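Local coordinates for protein lovastatin nonaketide synthase, polyketide synthase component (Aspergillus terreus, PDB 7CPX) that builds the dihydromonacolin L nonaketide of lovastatin as a homodimeric, multidomain iterative polyketide synthase that works together with the enoyl reductase LovC, at residues A[2289-2294]-A[2326-2331]. The protein carries 2 engineered substitutions. Residues are numbered along the deposited sequence; the frame is centred on the assembly and turned at random.
Sequences FVMFSS and LAASTI
M2291 and S2329 sit at the middle of a parallel strand pair that offers a worked example of how neighbouring strands are joined within a Rossmann-type sheet. In the backbone ladder, S2329 N donates to F2289 O at 3.0 Å. M2291 N reaches S2329 O at 3.0 Å, with an N-H...O angle of 161°. S2329 O also takes a CA-H...O contact from V2290 CA, at 3.3 Å. A weak bond from I2331 N to M2291 O follows.

On the face carrying V2290, F2292 and I2331, the apolar contact centres on I2331. I2331 CD1 lies over the centre of the F2292 ring, 3.5 Å from its centroid and 3° off the normal, a CH-pi contact. CG1 of I2331 stands between its backbone N and carbonyl carbon (chi1 51°), and the side chain runs beside F2292, pointing the same way. I2331 crosses V2290 at about a right angle, I2331 CD1 meeting V2290 CG1 at 3.9 Å. On the face of M2291 and T2330, M2291 CB meets T2330 CG2 at 3.8 Å.

Among polar groups, S2293 OG bonds to N2311 O of helix 2305-2323, which connects the strands in a right-handed beta-alpha-beta crossover. Backbone bonds thus set the strand register in this buried part of the ketoreductase core, while the I2331 methyl covers one face of F2292, which with S2293 and S2294 belongs to the NADP pocket.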
loop_
_atom_site.group_PDB
_atom_site.type_symbol
_atom_site.label_atom_id
_atom_site.label_comp_id
_atom_site.label_asym_id
_atom_site.label_seq_id
_atom_site.Cartn_x
_atom_site.Cartn_y
_atom_site.Cartn_z
ATOM N N PHE A 2289 -14.164 63.747 3.771
ATOM C CA PHE A 2289 -13.641 64.318 5.013
ATOM C C PHE A 2289 -14.142 63.403 6.126
ATOM O O PHE A 2289 -15.187 63.649 6.733
ATOM C CB PHE A 2289 -14.088 65.769 5.198
ATOM C CG PHE A 2289 -13.267 66.542 6.201
ATOM C CD1 PHE A 2289 -12.689 65.912 7.291
ATOM C CD2 PHE A 2289 -13.076 67.903 6.048
ATOM C CE1 PHE A 2289 -11.941 66.625 8.206
ATOM C CE2 PHE A 2289 -12.327 68.621 6.960
ATOM C CZ PHE A 2289 -11.758 67.981 8.040
ATOM N N VAL A 2290 -13.387 62.344 6.390
ATOM C CA VAL A 2290 -13.761 61.349 7.386
ATOM C C VAL A 2290 -13.173 61.767 8.725
ATOM O O VAL A 2290 -11.951 61.879 8.870
ATOM C CB VAL A 2290 -13.274 59.949 6.987
ATOM C CG1 VAL A 2290 -13.663 58.939 8.047
ATOM C CG2 VAL A 2290 -13.846 59.554 5.642
ATOM N N MET A 2291 -14.042 61.994 9.703
ATOM C CA MET A 2291 -13.642 62.363 11.053
ATOM C C MET A 2291 -13.859 61.161 11.960
ATOM O O MET A 2291 -14.990 60.688 12.112
ATOM C CB MET A 2291 -14.433 63.577 11.536
ATOM C CG MET A 2291 -13.826 64.905 11.114
ATOM S SD MET A 2291 -15.046 66.222 10.978
ATOM C CE MET A 2291 -15.762 65.842 9.381
ATOM N N PHE A 2292 -12.775 60.674 12.560
ATOM C CA PHE A 2292 -12.793 59.432 13.330
ATOM C C PHE A 2292 -13.440 59.695 14.681
ATOM O O PHE A 2292 -12.788 60.102 15.644
ATOM C CB PHE A 2292 -11.381 58.882 13.486
ATOM C CG PHE A 2292 -10.873 58.167 12.268
ATOM C CD1 PHE A 2292 -10.918 58.767 11.024
ATOM C CD2 PHE A 2292 -10.340 56.896 12.372
ATOM C CE1 PHE A 2292 -10.451 58.111 9.906
ATOM C CE2 PHE A 2292 -9.869 56.234 11.259
ATOM C CZ PHE A 2292 -9.924 56.842 10.023
ATOM N N SER A 2293 -14.743 59.454 14.748
ATOM C CA SER A 2293 -15.465 59.539 16.003
ATOM C C SER A 2293 -15.425 58.198 16.727
ATOM O O SER A 2293 -15.174 57.146 16.134
ATOM C CB SER A 2293 -16.916 59.955 15.762
ATOM O OG SER A 2293 -16.986 61.235 15.160
ATOM N N SER A 2294 -15.670 58.248 18.029
ATOM C CA SER A 2294 -15.769 57.051 18.847
ATOM C C SER A 2294 -17.233 56.723 19.096
ATOM O O SER A 2294 -18.090 57.608 19.132
ATOM C CB SER A 2294 -15.039 57.232 20.178
ATOM O OG SER A 2294 -15.296 56.143 21.047
ATOM N N LEU A 2326 -20.152 69.748 0.533
ATOM C CA LEU A 2326 -18.785 69.258 0.619
ATOM C C LEU A 2326 -18.781 67.837 1.163
ATOM O O LEU A 2326 -19.516 67.522 2.103
ATOM C CB LEU A 2326 -17.944 70.162 1.521
ATOM C CG LEU A 2326 -17.815 71.617 1.077
ATOM C CD1 LEU A 2326 -17.541 72.508 2.275
ATOM C CD2 LEU A 2326 -16.718 71.765 0.040
ATOM N N ALA A 2327 -17.946 66.985 0.572
ATOM C CA ALA A 2327 -17.853 65.606 1.027
ATOM C C ALA A 2327 -17.388 65.554 2.475
ATOM O O ALA A 2327 -16.451 66.252 2.872
ATOM C CB ALA A 2327 -16.890 64.817 0.143
ATOM N N ALA A 2328 -18.052 64.719 3.268
ATOM C CA ALA A 2328 -17.695 64.544 4.668
ATOM C C ALA A 2328 -18.473 63.361 5.216
ATOM O O ALA A 2328 -19.471 62.929 4.635
ATOM C CB ALA A 2328 -17.984 65.804 5.487
ATOM N N SER A 2329 -18.002 62.846 6.348
ATOM C CA SER A 2329 -18.638 61.723 7.020
ATOM C C SER A 2329 -17.892 61.483 8.325
ATOM O O SER A 2329 -16.795 62.008 8.541
ATOM C CB SER A 2329 -18.637 60.463 6.156
ATOM O OG SER A 2329 -17.317 60.111 5.782
ATOM N N THR A 2330 -18.504 60.686 9.194
ATOM C CA THR A 2330 -17.894 60.285 10.450
ATOM C C THR A 2330 -18.077 58.790 10.646
ATOM O O THR A 2330 -19.052 58.198 10.174
ATOM C CB THR A 2330 -18.496 61.031 11.643
ATOM O OG1 THR A 2330 -19.924 60.906 11.620
ATOM C CG2 THR A 2330 -18.115 62.493 11.599
ATOM N N ILE A 2331 -17.126 58.188 11.350
ATOM C CA ILE A 2331 -17.162 56.775 11.697
ATOM C C ILE A 2331 -17.106 56.691 13.212
ATOM O O ILE A 2331 -16.102 57.076 13.825
ATOM C CB ILE A 2331 -16.012 55.993 11.048
ATOM C CG1 ILE A 2331 -14.664 56.668 11.326
ATOM C CG2 ILE A 2331 -16.231 55.900 9.561
ATOM C CD1 ILE A 2331 -13.495 55.999 10.641
#